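Inorganic pyrophosphatase (Shewanella sp. AS-11, PDB 6LL8) probably hydrolyses diphosphate (pyrophosphate) to two phosphates as a manganese-dependent enzyme, and is seen here with magnesium and the substrate analogue imidodiphosphate. Local coordinates at residues 18-23 with 34-39; 147-152 with 182-187; 162-167 with 174-179. All coordinates share one frame; numbering follows the deposited sequence. Where two conformers were deposited one is given.

Contact 1 closes along the chain before the other two open, and sets helix 14-29 on strand 34-38 of the parallel sheet; its centre is about 21 Å from that of contact 2 and 22 Å from that of contact 3, and it touches neither. Contacts 2 and 3 have centres about 12 Å apart and share helix 176-187. Contact 3 is made by residues that lie, in sequence, between the two segments of contact 2. Contact 2 holds the metal ligand Asp-147, and contact 3 lies further out. The two meet through Phe-151, whose CZ is 3.9 Å from Val-164 CG1, so packing is continuous from the helix junction to the loop behind Asp-147.

Contact 1 (18-23 with 34-39); sequences CGAIAL and AIAARL
Ala-20 and Ala-36 make an apolar helix-on-sheet contact inside a beta-alpha-beta crossover, in which strand 4-7 leads through helix 14-29 to strand 34-38. Helix and strand run antiparallel, with 174° between their directions, as they must when the chain returns over the sheet to lay down the next parallel strand. Their axes come within 7.2 Å, short for a helix on a sheet, and the CA atoms of Ala-20 and Ala-36 are only 5.0 Å apart. The methyl of Ala-36 points at the helix and enters its surface beside the backbone, 3.5 Å from Ala-20 O, with the two CB atoms of Ala-20 and Ala-36 4.1 Å apart. From the helix side, the Ala-20 methyl points at the strand and rests 3.9 Å from Ala-37 O. Ile-21 joins from the flank. Its CB points away from the strand, but CG1 lies beside its own backbone N (chi1 -67°), which brings it to 4.4 Å from Ala-36 CB. The Ile-21 side chain also packs on Phe-55 and on Ile-136 and Ile-139 of helix 134-147. Strand alternation sends Ala-37 CB away from the helix, onto Tyr-64, while Ala-36 also touches Ala-24 one turn further along helix 14-29. Hydrogen bonds tie strand 34-38 to its sheet neighbours, through Val-6 on one side and Glu-59 on the other. No hydrogen bond or charge pair links the helix segment to the strand: van der Waals contact of methyls with backbone joins them, and the close approach is consistent with side chains as small as alanine on both sides.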
loop_
_atom_site.group_PDB
_atom_site.type_symbol
_atom_site.label_atom_id
_atom_site.label_comp_id
_atom_site.label_asym_id
_atom_site.label_seq_id
_atom_site.Cartn_x
_atom_site.Cartn_y
_atom_site.Cartn_z
ATOM N N CYS A 18 7.530 -4.958 4.866
ATOM C CA CYS A 18 8.824 -5.468 4.382
ATOM C C CYS A 18 9.798 -4.330 4.199
ATOM O O CYS A 18 10.993 -4.493 4.455
ATOM C CB CYS A 18 8.641 -6.271 3.102
ATOM S SG CYS A 18 7.589 -7.744 3.349
ATOM N N GLY A 19 9.303 -3.201 3.710
ATOM C CA GLY A 19 10.182 -2.039 3.571
ATOM C C GLY A 19 10.683 -1.503 4.886
ATOM O O GLY A 19 11.852 -1.108 4.993
ATOM N N ALA A 20 9.854 -1.509 5.917
ATOM C CA ALA A 20 10.335 -1.081 7.252
ATOM C C ALA A 20 11.455 -2.019 7.724
ATOM O O ALA A 20 12.476 -1.544 8.244
ATOM C CB ALA A 20 9.203 -1.039 8.224
ATOM N N ILE A 21 11.275 -3.315 7.561
ATOM C CA ILE A 21 12.304 -4.305 7.973
ATOM C C ILE A 21 13.567 -4.058 7.154
ATOM O O ILE A 21 14.675 -4.009 7.707
ATOM C CB ILE A 21 11.782 -5.731 7.781
ATOM C CG1 ILE A 21 10.629 -6.022 8.738
ATOM C CG2 ILE A 21 12.914 -6.730 7.973
ATOM C CD1 ILE A 21 9.911 -7.327 8.477
ATOM N N ALA A 22 13.428 -3.934 5.845
ATOM C CA ALA A 22 14.591 -3.824 4.954
ATOM C C ALA A 22 15.348 -2.522 5.203
ATOM O O ALA A 22 16.602 -2.522 5.233
ATOM C CB ALA A 22 14.139 -3.922 3.519
ATOM N N LEU A 23 14.659 -1.402 5.369
ATOM C CA LEU A 23 15.355 -0.130 5.596
ATOM C C LEU A 23 15.926 -0.093 6.994
ATOM O O LEU A 23 17.043 0.428 7.169
ATOM C CB LEU A 23 14.438 1.044 5.319
ATOM C CG LEU A 23 15.057 2.416 5.553
ATOM C CD1 LEU A 23 16.343 2.632 4.802
ATOM C CD2 LEU A 23 14.052 3.516 5.229
ATOM N N ALA A 34 18.240 2.016 14.221
ATOM C CA ALA A 34 16.885 1.991 13.653
ATOM C C ALA A 34 16.100 0.808 14.187
ATOM O O ALA A 34 16.676 -0.269 14.450
ATOM C CB ALA A 34 16.935 1.956 12.142
ATOM N N ILE A 35 14.802 0.967 14.267
ATOM C CA ILE A 35 13.835 -0.078 14.667
ATOM C C ILE A 35 12.711 -0.050 13.633
ATOM O O ILE A 35 12.098 0.992 13.420
ATOM C CB ILE A 35 13.287 0.170 16.078
ATOM C CG1 ILE A 35 14.412 0.136 17.107
ATOM C CG2 ILE A 35 12.198 -0.837 16.406
ATOM C CD1 ILE A 35 14.026 0.700 18.438
ATOM N N ALA A 36 12.385 -1.198 13.055
ATOM C CA ALA A 36 11.199 -1.350 12.198
ATOM C C ALA A 36 9.935 -1.388 13.039
ATOM O O ALA A 36 9.897 -2.053 14.091
ATOM C CB ALA A 36 11.292 -2.589 11.369
ATOM N N ALA A 37 8.892 -0.718 12.607
ATOM C CA ALA A 37 7.632 -0.711 13.335
ATOM C C ALA A 37 6.466 -0.817 12.364
ATOM O O ALA A 37 6.626 -0.692 11.139
ATOM C CB ALA A 37 7.524 0.497 14.222
ATOM N N ARG A 38 5.291 -1.009 12.930
ATOM C CA ARG A 38 4.040 -1.091 12.177
ATOM C C ARG A 38 2.913 -0.404 12.949
ATOM O O ARG A 38 2.898 -0.439 14.184
ATOM C CB ARG A 38 3.652 -2.524 11.852
ATOM C CG ARG A 38 3.398 -3.410 13.060
ATOM C CD ARG A 38 3.237 -4.866 12.667
ATOM N NE ARG A 38 3.266 -5.729 13.832
ATOM C CZ ARG A 38 2.230 -6.168 14.523
ATOM N NH1 ARG A 38 0.998 -5.883 14.175
ATOM N NH2 ARG A 38 2.458 -6.956 15.557
ATOM N N LEU A 39 1.959 0.129 12.210
ATOM C CA LEU A 39 0.786 0.846 12.760
ATOM C C LEU A 39 -0.455 -0.024 12.821
ATOM O O LEU A 39 -1.495 0.487 13.214
ATOM C CB LEU A 39 0.503 2.058 11.903
ATOM C CG LEU A 39 1.483 3.200 12.038
ATOM C CD1 LEU A 39 1.302 4.276 10.965
ATOM C CD2 LEU A 39 1.370 3.839 13.414
#

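Contact 2 (147-152 with 182-187); sequences DTVIFK and DMFKVK. With MG (magnesium ion), chain D; MG (magnesium ion), chain F; 2PN (imidodiphosphoric acid), chain I.
Phe-184 is the first residue along 182-187 to reach the 147-152 loop, where its ring meets Val-149 and Ile-150. With CG beside the backbone N, anti to the carbonyl carbon (chi1 -73°), the ring extends from helix 176-187 and brings CZ within 3.9 Å of Val-149 CA. Val-149 stands roughly perpendicular to it, CG1 lying 4.0 Å from Phe-184 CZ. The Ile-150 chain instead runs antiparallel to the phenyl group, and its CG1 is 4.0 Å from Phe-184 CE2. Ile-256 touches both Phe-184 and Val-149. An alanine here removes the ring, which would probably open a gap between the loop and helix 176-187 and leave Val-149 and Ile-150 without their packing partner in this part of the helix. The loop has a compact backbone: Val-149, at positive phi (55°), ends helix 134-147 in a Schellman motif and starts a type I' beta turn closed by Lys-152 N to Val-149 O (2.9 Å). Thr-148 adds an ST motif, its OG1 accepting from Phe-151 N at 3.2 Å. One helical turn after Phe-184, Lys-187 starts toward the loop, but its NZ stays 6.3 Å from Asp-147 OD1 and is held by Glu-219 and Ser-146. Asp-147 bridges two magnesium ions of this DHH-family active site, OD2 binding one at 2.1 Å and OD1 the other at 2.2 Å. The first ion is also bound by Asp-15, Asp-73 and His-95, the second by Asp-13 and two waters. Oxygens O3 and O2 of a single imidodiphosphate phosphoryl group bind the same two ions.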
loop_
_atom_site.group_PDB
_atom_site.type_symbol
_atom_site.label_atom_id
_atom_site.label_comp_id
_atom_site.label_asym_id
_atom_site.label_seq_id
_atom_site.Cartn_x
_atom_site.Cartn_y
_atom_site.Cartn_z
ATOM N N ASP A 147 3.218 -5.206 -5.054
ATOM C CA ASP A 147 2.858 -3.838 -5.479
ATOM C C ASP A 147 2.710 -3.724 -6.988
ATOM O O ASP A 147 1.862 -2.972 -7.454
ATOM C CB ASP A 147 3.904 -2.845 -5.008
ATOM C CG ASP A 147 3.547 -2.165 -3.710
ATOM O OD1 ASP A 147 2.882 -2.809 -2.905
ATOM O OD2 ASP A 147 4.024 -1.032 -3.440
ATOM N N THR A 148 3.505 -4.459 -7.752
ATOM C CA THR A 148 3.429 -4.391 -9.206
ATOM C C THR A 148 2.431 -5.391 -9.779
ATOM O O THR A 148 2.285 -5.431 -11.004
ATOM C CB THR A 148 4.774 -4.598 -9.868
ATOM O OG1 THR A 148 5.230 -5.933 -9.700
ATOM C CG2 THR A 148 5.811 -3.590 -9.436
ATOM N N VAL A 149 1.771 -6.162 -8.943
ATOM C CA VAL A 149 0.798 -7.172 -9.428
ATOM C C VAL A 149 1.508 -8.089 -10.431
ATOM O O VAL A 149 1.055 -8.299 -11.573
ATOM C CB VAL A 149 -0.523 -6.570 -9.935
ATOM C CG1 VAL A 149 -1.562 -7.673 -10.134
ATOM C CG2 VAL A 149 -1.038 -5.509 -8.981
ATOM N N ILE A 150 2.627 -8.648 -10.016
ATOM C CA ILE A 150 3.394 -9.579 -10.876
ATOM C C ILE A 150 3.700 -8.888 -12.202
ATOM O O ILE A 150 3.622 -9.499 -13.286
ATOM C CB ILE A 150 2.705 -10.941 -11.065
ATOM C CG1 ILE A 150 1.833 -11.386 -9.887
ATOM C CG2 ILE A 150 3.772 -11.980 -11.387
ATOM C CD1 ILE A 150 1.037 -12.675 -10.125
ATOM N N PHE A 151 4.082 -7.626 -12.120
ATOM C CA PHE A 151 4.499 -6.771 -13.259
ATOM C C PHE A 151 3.312 -6.333 -14.120
ATOM O O PHE A 151 3.546 -5.652 -15.132
ATOM C CB PHE A 151 5.592 -7.399 -14.120
ATOM C CG PHE A 151 6.770 -7.969 -13.395
ATOM C CD1 PHE A 151 7.262 -7.425 -12.218
ATOM C CD2 PHE A 151 7.494 -8.980 -13.988
ATOM C CE1 PHE A 151 8.400 -7.936 -11.634
ATOM C CE2 PHE A 151 8.640 -9.478 -13.400
ATOM C CZ PHE A 151 9.091 -8.959 -12.214
ATOM N N LYS A 152 2.087 -6.672 -13.763
ATOM C CA LYS A 152 0.919 -6.298 -14.588
ATOM C C LYS A 152 0.479 -4.857 -14.351
ATOM O O LYS A 152 -0.152 -4.252 -15.207
ATOM C CB LYS A 152 -0.270 -7.203 -14.256
ATOM C CG LYS A 152 -0.082 -8.684 -14.550
ATOM C CD LYS A 152 -1.207 -9.550 -13.973
ATOM C CE LYS A 152 -1.068 -11.039 -14.272
ATOM N NZ LYS A 152 -2.396 -11.607 -14.485
ATOM N N ASP A 182 1.353 -16.994 -5.875
ATOM C CA ASP A 182 1.029 -17.520 -4.533
ATOM C C ASP A 182 0.432 -16.398 -3.685
ATOM O O ASP A 182 -0.540 -16.599 -2.947
ATOM C CB ASP A 182 2.246 -18.081 -3.828
ATOM C CG ASP A 182 2.716 -19.417 -4.325
ATOM O OD1 ASP A 182 2.018 -19.998 -5.137
ATOM O OD2 ASP A 182 3.836 -19.767 -3.948
ATOM N N MET A 183 1.065 -15.242 -3.690
ATOM C CA MET A 183 0.602 -14.107 -2.861
ATOM C C MET A 183 -0.819 -13.717 -3.234
ATOM O O MET A 183 -1.629 -13.412 -2.327
ATOM C CB MET A 183 1.539 -12.928 -3.016
ATOM C CG MET A 183 2.862 -13.163 -2.244
ATOM S SD MET A 183 3.934 -11.721 -2.302
ATOM C CE MET A 183 4.394 -11.754 -4.028
ATOM N N PHE A 184 -1.125 -13.681 -4.522
ATOM C CA PHE A 184 -2.496 -13.335 -4.950
ATOM C C PHE A 184 -3.488 -14.457 -4.682
ATOM O O PHE A 184 -4.655 -14.156 -4.433
ATOM C CB PHE A 184 -2.502 -12.793 -6.377
ATOM C CG PHE A 184 -1.920 -11.402 -6.436
ATOM C CD1 PHE A 184 -2.697 -10.308 -6.101
ATOM C CD2 PHE A 184 -0.586 -11.200 -6.723
ATOM C CE1 PHE A 184 -2.135 -9.039 -6.060
ATOM C CE2 PHE A 184 -0.043 -9.933 -6.696
ATOM C CZ PHE A 184 -0.808 -8.851 -6.342
ATOM N N LYS A 185 -3.054 -15.696 -4.655
ATOM C CA LYS A 185 -3.941 -16.788 -4.185
ATOM C C LYS A 185 -4.244 -16.613 -2.698
ATOM O O LYS A 185 -5.371 -16.800 -2.282
ATOM C CB LYS A 185 -3.304 -18.150 -4.466
ATOM C CG LYS A 185 -3.237 -18.508 -5.943
ATOM C CD LYS A 185 -2.623 -19.884 -6.132
ATOM C CE LYS A 185 -2.480 -20.325 -7.535
ATOM N NZ LYS A 185 -2.321 -21.807 -7.513
ATOM N N VAL A 186 -3.268 -16.206 -1.903
ATOM C CA VAL A 186 -3.532 -15.890 -0.479
ATOM C C VAL A 186 -4.519 -14.733 -0.385
ATOM O O VAL A 186 -5.488 -14.824 0.394
ATOM C CB VAL A 186 -2.240 -15.610 0.273
ATOM C CG1 VAL A 186 -2.526 -15.092 1.677
ATOM C CG2 VAL A 186 -1.386 -16.872 0.360
ATOM N N LYS A 187 -4.327 -13.675 -1.156
ATOM C CA LYS A 187 -5.229 -12.513 -1.114
ATOM C C LYS A 187 -6.648 -12.922 -1.483
ATOM O O LYS A 187 -7.590 -12.271 -1.036
ATOM C CB LYS A 187 -4.757 -11.376 -2.025
ATOM C CG LYS A 187 -3.556 -10.591 -1.521
ATOM C CD LYS A 187 -3.168 -9.374 -2.429
ATOM C CE LYS A 187 -2.410 -8.203 -1.742
ATOM N NZ LYS A 187 -1.666 -7.220 -2.623
HETATM MG MG MG D . 3.799 0.554 -2.016
HETATM MG MG MG F . 1.259 -2.160 -1.574
HETATM P P1 2PN I . 0.656 0.938 -2.259
HETATM O O1 2PN I . 0.643 1.261 -0.768
HETATM O O2 2PN I . 0.128 -0.442 -2.551
HETATM O O3 2PN I . 2.032 1.170 -2.853
HETATM N N1 2PN I . -0.351 2.020 -2.982
HETATM P P2 2PN I . -1.830 1.932 -3.708
HETATM O O4 2PN I . -2.653 3.019 -3.023
HETATM O O5 2PN I . -2.409 0.560 -3.442
HETATM O O6 2PN I . -1.635 2.213 -5.179
HETATM O O HOH W 1 -0.718 -3.157 -2.444
HETATM O O HOH W 2 2.228 -4.185 -0.701
#

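Contact 3 (162-167 with 174-179)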
loop_
_atom_site.group_PDB
_atom_site.type_symbol
_atom_site.label_atom_id
_atom_site.label_comp_id
_atom_site.label_asym_id
_atom_site.label_seq_id
_atom_site.Cartn_x
_atom_site.Cartn_y
_atom_site.Cartn_z
ATOM N N ARG A 162 13.989 -5.320 -12.943
ATOM C CA ARG A 162 15.420 -5.606 -12.718
ATOM C C ARG A 162 15.666 -5.848 -11.235
ATOM O O ARG A 162 16.457 -6.727 -10.879
ATOM C CB ARG A 162 16.267 -4.443 -13.208
ATOM C CG ARG A 162 16.292 -4.249 -14.721
ATOM C CD ARG A 162 17.358 -3.248 -15.168
ATOM N NE ARG A 162 17.289 -2.008 -14.387
ATOM C CZ ARG A 162 16.735 -0.863 -14.780
ATOM N NH1 ARG A 162 16.236 -0.737 -15.995
ATOM N NH2 ARG A 162 16.720 0.174 -13.965
ATOM N N CYS A 163 14.996 -5.090 -10.375
ATOM C CA CYS A 163 15.167 -5.274 -8.933
ATOM C C CYS A 163 14.681 -6.669 -8.505
ATOM O O CYS A 163 15.367 -7.368 -7.760
ATOM C CB CYS A 163 14.440 -4.105 -8.305
ATOM S SG CYS A 163 14.802 -4.009 -6.563
ATOM N N VAL A 164 13.502 -7.070 -8.965
ATOM C CA VAL A 164 12.992 -8.423 -8.624
ATOM C C VAL A 164 13.991 -9.482 -9.116
ATOM O O VAL A 164 14.256 -10.439 -8.386
ATOM C CB VAL A 164 11.587 -8.655 -9.168
ATOM C CG1 VAL A 164 11.224 -10.137 -9.180
ATOM C CG2 VAL A 164 10.581 -7.865 -8.358
ATOM N N GLU A 165 14.483 -9.340 -10.340
ATOM C CA GLU A 165 15.418 -10.358 -10.869
ATOM C C GLU A 165 16.657 -10.432 -9.970
ATOM O O GLU A 165 17.137 -11.535 -9.654
ATOM C CB GLU A 165 15.766 -10.007 -12.312
ATOM C CG GLU A 165 14.600 -10.229 -13.260
ATOM C CD GLU A 165 14.798 -9.714 -14.672
ATOM O OE1 GLU A 165 15.724 -8.904 -14.876
ATOM O OE2 GLU A 165 13.945 -10.058 -15.518
ATOM N N ALA A 166 17.223 -9.284 -9.593
ATOM C CA ALA A 166 18.454 -9.261 -8.771
ATOM C C ALA A 166 18.167 -9.835 -7.381
ATOM O O ALA A 166 18.941 -10.635 -6.843
ATOM C CB ALA A 166 18.976 -7.861 -8.656
ATOM N N LEU A 167 17.039 -9.425 -6.784
ATOM C CA LEU A 167 16.693 -9.910 -5.440
ATOM C C LEU A 167 16.360 -11.397 -5.439
ATOM O O LEU A 167 16.700 -12.084 -4.464
ATOM C CB LEU A 167 15.532 -9.098 -4.863
ATOM C CG LEU A 167 15.843 -7.641 -4.588
ATOM C CD1 LEU A 167 14.540 -6.881 -4.346
ATOM C CD2 LEU A 167 16.770 -7.464 -3.401
ATOM N N GLU A 174 14.048 -19.161 -7.908
ATOM C CA GLU A 174 14.128 -19.272 -9.386
ATOM C C GLU A 174 12.812 -18.805 -10.011
ATOM O O GLU A 174 12.854 -17.988 -10.946
ATOM C CB GLU A 174 14.433 -20.706 -9.826
ATOM C CG GLU A 174 14.390 -20.950 -11.345
ATOM C CD GLU A 174 13.026 -21.317 -11.941
ATOM O OE1 GLU A 174 12.334 -22.188 -11.351
ATOM O OE2 GLU A 174 12.649 -20.748 -13.009
ATOM N N ASP A 175 11.676 -19.277 -9.519
ATOM C CA ASP A 175 10.387 -18.977 -10.179
ATOM C C ASP A 175 9.674 -17.894 -9.368
ATOM O O ASP A 175 8.710 -18.134 -8.600
ATOM C CB ASP A 175 9.561 -20.244 -10.335
ATOM C CG ASP A 175 8.389 -20.075 -11.260
ATOM O OD1 ASP A 175 8.002 -18.926 -11.569
ATOM O OD2 ASP A 175 7.817 -21.105 -11.600
ATOM N N PHE A 176 10.155 -16.684 -9.514
ATOM C CA PHE A 176 9.603 -15.570 -8.728
ATOM C C PHE A 176 8.185 -15.238 -9.175
ATOM O O PHE A 176 7.392 -14.757 -8.336
ATOM C CB PHE A 176 10.538 -14.369 -8.753
ATOM C CG PHE A 176 11.013 -13.908 -10.109
ATOM C CD1 PHE A 176 10.232 -13.107 -10.931
ATOM C CD2 PHE A 176 12.265 -14.291 -10.563
ATOM C CE1 PHE A 176 10.723 -12.685 -12.167
ATOM C CE2 PHE A 176 12.720 -13.927 -11.810
ATOM C CZ PHE A 176 11.956 -13.120 -12.593
ATOM N N LYS A 177 7.825 -15.449 -10.429
ATOM C CA LYS A 177 6.433 -15.133 -10.829
ATOM C C LYS A 177 5.454 -16.066 -10.124
ATOM O O LYS A 177 4.319 -15.641 -9.859
ATOM C CB LYS A 177 6.256 -15.177 -12.343
ATOM C CG LYS A 177 6.961 -14.015 -13.038
ATOM C CD LYS A 177 6.717 -13.992 -14.527
ATOM C CE LYS A 177 7.584 -12.966 -15.199
ATOM N NZ LYS A 177 7.510 -13.062 -16.672
ATOM N N GLU A 178 5.836 -17.308 -9.838
ATOM C CA GLU A 178 4.949 -18.212 -9.065
ATOM C C GLU A 178 4.863 -17.780 -7.618
ATOM O O GLU A 178 3.793 -17.972 -7.028
ATOM C CB GLU A 178 5.359 -19.662 -9.237
ATOM C CG GLU A 178 4.750 -20.257 -10.483
ATOM C CD GLU A 178 3.233 -20.351 -10.449
ATOM O OE1 GLU A 178 2.591 -19.620 -11.199
ATOM O OE2 GLU A 178 2.689 -21.135 -9.631
ATOM N N VAL A 179 5.910 -17.227 -7.031
ATOM C CA VAL A 179 5.775 -16.629 -5.697
ATOM C C VAL A 179 4.745 -15.491 -5.788
ATOM O O VAL A 179 3.895 -15.385 -4.914
ATOM C CB VAL A 179 7.127 -16.166 -5.131
ATOM C CG1 VAL A 179 6.937 -15.485 -3.787
ATOM C CG2 VAL A 179 8.093 -17.338 -5.005
#
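Helix 158-171 and the first turn of helix 176-187 come closest at Val-164 and Phe-176, whose CA atoms are 7.9 Å apart. Phe-176 carries its CG between the backbone N and the carbonyl carbon (chi1 51°), and from there the ring reaches across to the neighbouring helix. Val-164 lays CG1 over one face of it in a CH-pi contact, 4.0 Å from the centroid and 29° off the ring normal. The methyl is displaced from the ring centre toward CD1, with 3.6 Å from Val-164 CG1 to Phe-176 CD1. Glu-165, one residue on, adds only its aliphatic part, with CG 4.0 Å from Phe-176 CZ. The two helices are consecutive in the chain, and the second opens with Asp-175 as N-cap. Its OD1 accepts from Glu-178 N at 3.2 Å, a capping bond that arrives from above the carboxylate plane, 57° out of it. A glycerol, probably from the crystallisation liquor, also hydrogen-bonds to Asp-175 OD1. Inward, Val-164 packs on Ile-144 of helix 134-147, beside Cys-163 and Leu-167, which touch the same residue, and Val-179 lies on Cys-142 of that helix.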